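Local coordinates for nicotinate phosphoribosyltransferase (Porphyromonas gingivalis, PDB 2IM5), which probably makes nicotinate ribonucleotide for NAD biosynthesis by joining nicotinate to phosphoribosyl diphosphate at the expense of ATP, at residues V95-D100 and L105-Q110. Residues are numbered along the deposited sequence; the frame is centred on the assembly and turned at random.
Sequences VTVSID and LDIRAQ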
ATOM      1  N   VAL A  95      13.244  -7.600 -13.639  1.00 21.46           N
ATOM      2  CA  VAL A  95      12.533  -6.423 -14.133  1.00 22.07           C
ATOM      3  C   VAL A  95      12.830  -6.059 -15.585  1.00 22.68           C
ATOM      4  O   VAL A  95      13.992  -5.988 -15.980  1.00 23.82           O
ATOM      5  CB  VAL A  95      12.885  -5.195 -13.261  1.00 21.48           C
ATOM      6  CG1 VAL A  95      12.069  -3.992 -13.689  1.00 23.18           C
ATOM      7  CG2 VAL A  95      12.653  -5.516 -11.795  1.00 20.95           C
ATOM      8  N   THR A  96      11.780  -5.805 -16.365  1.00 22.59           N
ATOM      9  CA  THR A  96      11.934  -5.425 -17.766  1.00 23.75           C
ATOM     10  C   THR A  96      11.261  -4.082 -18.014  1.00 24.47           C
ATOM     11  O   THR A  96      10.064  -3.928 -17.784  1.00 24.36           O
ATOM     12  CB  THR A  96      11.305  -6.466 -18.725  1.00 24.73           C
ATOM     13  OG1 THR A  96      11.943  -7.735 -18.539  1.00 26.32           O
ATOM     14  CG2 THR A  96      11.482  -6.029 -20.183  1.00 23.92           C
ATOM     15  N   VAL A  97      12.042  -3.114 -18.485  1.00 25.55           N
ATOM     16  CA  VAL A  97      11.530  -1.777 -18.761  1.00 25.25           C
ATOM     17  C   VAL A  97      11.540  -1.515 -20.261  1.00 26.23           C
ATOM     18  O   VAL A  97      12.485  -1.879 -20.960  1.00 25.00           O
ATOM     19  CB  VAL A  97      12.396  -0.699 -18.086  1.00 25.39           C
ATOM     20  CG1 VAL A  97      11.823   0.687 -18.372  1.00 25.36           C
ATOM     21  CG2 VAL A  97      12.475  -0.959 -16.593  1.00 24.98           C
ATOM     22  N   SER A  98      10.483  -0.888 -20.756  1.00 27.16           N
ATOM     23  CA  SER A  98      10.405  -0.567 -22.170  1.00 29.54           C
ATOM     24  C   SER A  98       9.295   0.428 -22.464  1.00 30.29           C
ATOM     25  O   SER A  98       8.451   0.715 -21.613  1.00 29.50           O
ATOM     26  CB  SER A  98      10.162  -1.832 -22.986  1.00 29.00           C
ATOM     27  OG  SER A  98       8.903  -2.391 -22.665  1.00 32.40           O
ATOM     28  N   ILE A  99       9.320   0.963 -23.678  1.00 31.92           N
ATOM     29  CA  ILE A  99       8.301   1.898 -24.128  1.00 35.35           C
ATOM     30  C   ILE A  99       7.455   1.036 -25.050  1.00 36.59           C
ATOM     31  O   ILE A  99       7.977   0.477 -26.002  1.00 36.92           O
ATOM     32  CB  ILE A  99       8.915   3.060 -24.941  1.00 36.08           C
ATOM     33  CG1 ILE A  99      10.000   3.764 -24.117  1.00 34.92           C
ATOM     34  CG2 ILE A  99       7.822   4.044 -25.346  1.00 35.72           C
ATOM     35  CD1 ILE A  99       9.493   4.381 -22.825  1.00 34.91           C
ATOM     36  N   ASP A 100       6.162   0.905 -24.765  1.00 39.61           N
ATOM     37  CA  ASP A 100       5.307   0.062 -25.596  1.00 42.44           C
ATOM     38  C   ASP A 100       5.006   0.660 -26.958  1.00 44.30           C
ATOM     39  O   ASP A 100       5.481   1.749 -27.295  1.00 45.05           O
ATOM     40  CB  ASP A 100       3.989  -0.277 -24.880  1.00 43.19           C
ATOM     41  CG  ASP A 100       3.148   0.949 -24.573  1.00 44.85           C
ATOM     42  OD1 ASP A 100       3.201   1.921 -25.353  1.00 46.71           O
ATOM     43  OD2 ASP A 100       2.416   0.933 -23.560  1.00 45.27           O
ATOM     44  N   LEU A 105       5.190   4.116 -21.028  1.00 31.82           N
ATOM     45  CA  LEU A 105       6.177   3.428 -20.205  1.00 30.67           C
ATOM     46  C   LEU A 105       5.605   2.105 -19.709  1.00 28.69           C
ATOM     47  O   LEU A 105       4.543   2.077 -19.095  1.00 27.82           O
ATOM     48  CB  LEU A 105       6.575   4.307 -19.015  1.00 30.84           C
ATOM     49  CG  LEU A 105       7.605   3.739 -18.035  1.00 31.48           C
ATOM     50  CD1 LEU A 105       8.892   3.379 -18.762  1.00 30.02           C
ATOM     51  CD2 LEU A 105       7.875   4.770 -16.952  1.00 31.77           C
ATOM     52  N   ASP A 106       6.313   1.016 -19.988  1.00 27.38           N
ATOM     53  CA  ASP A 106       5.891  -0.320 -19.573  1.00 28.50           C
ATOM     54  C   ASP A 106       6.966  -0.962 -18.699  1.00 27.00           C
ATOM     55  O   ASP A 106       8.135  -1.033 -19.095  1.00 25.85           O
ATOM     56  CB  ASP A 106       5.649  -1.202 -20.803  1.00 31.92           C
ATOM     57  CG  ASP A 106       5.134  -2.593 -20.443  1.00 36.20           C
ATOM     58  OD1 ASP A 106       5.893  -3.381 -19.830  1.00 39.00           O
ATOM     59  OD2 ASP A 106       3.963  -2.900 -20.773  1.00 39.19           O
ATOM     60  N   ILE A 107       6.573  -1.427 -17.517  1.00 24.49           N
ATOM     61  CA  ILE A 107       7.516  -2.066 -16.609  1.00 23.03           C
ATOM     62  C   ILE A 107       6.913  -3.318 -15.985  1.00 23.00           C
ATOM     63  O   ILE A 107       5.789  -3.298 -15.472  1.00 22.22           O
ATOM     64  CB  ILE A 107       7.938  -1.119 -15.478  1.00 24.43           C
ATOM     65  CG1 ILE A 107       8.497   0.176 -16.065  1.00 24.20           C
ATOM     66  CG2 ILE A 107       8.998  -1.790 -14.613  1.00 25.12           C
ATOM     67  CD1 ILE A 107       8.766   1.226 -15.036  1.00 26.56           C
ATOM     68  N   ARG A 108       7.663  -4.409 -16.028  1.00 22.30           N
ATOM     69  CA  ARG A 108       7.184  -5.661 -15.466  1.00 23.27           C
ATOM     70  C   ARG A 108       8.244  -6.347 -14.625  1.00 22.46           C
ATOM     71  O   ARG A 108       9.395  -6.483 -15.046  1.00 21.73           O
ATOM     72  CB  ARG A 108       6.733  -6.599 -16.585  1.00 27.01           C
ATOM     73  CG  ARG A 108       5.821  -5.902 -17.570  1.00 32.06           C
ATOM     74  CD  ARG A 108       5.126  -6.851 -18.507  1.00 35.43           C
ATOM     75  NE  ARG A 108       4.241  -6.098 -19.388  1.00 40.16           N
ATOM     76  CZ  ARG A 108       3.315  -6.639 -20.171  1.00 42.30           C
ATOM     77  NH1 ARG A 108       3.138  -7.955 -20.191  1.00 43.98           N
ATOM     78  NH2 ARG A 108       2.563  -5.858 -20.937  1.00 44.42           N
ATOM     79  N   ALA A 109       7.841  -6.752 -13.423  1.00 21.00           N
ATOM     80  CA  ALA A 109       8.712  -7.461 -12.501  1.00 21.33           C
ATOM     81  C   ALA A 109       8.096  -8.848 -12.380  1.00 21.45           C
ATOM     82  O   ALA A 109       6.961  -8.994 -11.925  1.00 23.89           O
ATOM     83  CB  ALA A 109       8.732  -6.768 -11.147  1.00 19.27           C
ATOM     84  N   GLN A 110       8.831  -9.863 -12.810  1.00 20.51           N
ATOM     85  CA  GLN A 110       8.325 -11.224 -12.753  1.00 19.19           C
ATOM     86  C   GLN A 110       9.343 -12.151 -12.109  1.00 15.93           C
ATOM     87  O   GLN A 110      10.538 -12.031 -12.346  1.00 15.87           O
ATOM     88  CB  GLN A 110       7.985 -11.720 -14.158  1.00 20.93           C
ATOM     89  CG  GLN A 110       7.297 -13.060 -14.162  1.00 25.57           C
ATOM     90  CD  GLN A 110       6.944 -13.541 -15.555  1.00 30.44           C
ATOM     91  OE1 GLN A 110       6.214 -12.871 -16.298  1.00 33.90           O
ATOM     92  NE2 GLN A 110       7.452 -14.715 -15.917  1.00 28.53           N
TER
HETATM   93  O   HOH W   1      10.554  -8.939 -16.341  1.00 23.78           O
HETATM   94  O   HOH W   2       8.448  -3.809 -20.095  1.00 27.42           O
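V97 and I107 face each other as a non-hydrogen-bonded pair of an antiparallel beta hairpin, whose strand axes run at 171° and approach to 4.7 Å; their side chains run alongside each other off the same face. Both methyls of V97 reach I107, the nearer approaches being 4.1 Å, from V97 CG1 to I107 CG1 and from V97 CG2 to I107 CG2. With V97 CG1 anti to its own nitrogen (chi1 -179°), this branch also comes within 4.0 Å of L105 CD1, the two side chains slanting across one another. V95 also lies at a slant to I107, with V95 CG1 3.9 Å from I107 CG2, while its other methyl meets A109 CB. I99 CD1 closes the apolar row against L105 CD1.

The opposite face is polar. R108 holds D106 of its own strand side-on: NE bonds to OD1 at 3.2 Å and NH2 to OD2, each oxygen using its syn lone pair. OD2 lies in the guanidinium plane, whereas OD1 is tilted 22° out of it. One water lies within bonding distance of T96 O, S98 OG and D106 OD1, though it cannot donate to every acceptor around it; another joins T96 OG1 to R108 O. Two reciprocal backbone pairs, T96 with R108 and S98 with D106, fix the register; their shortest bond is D106 N to S98 O, 2.7 Å.

Strand 95-99 forms an edge of the antiparallel sheet within the chain, and strand 105-110 continues it through backbone bonds to strand 29-36. Helix 44-56 packs on V95, V97 and I99 through I54 and A47, while I127 of helix 120-134 covers L105 and I107.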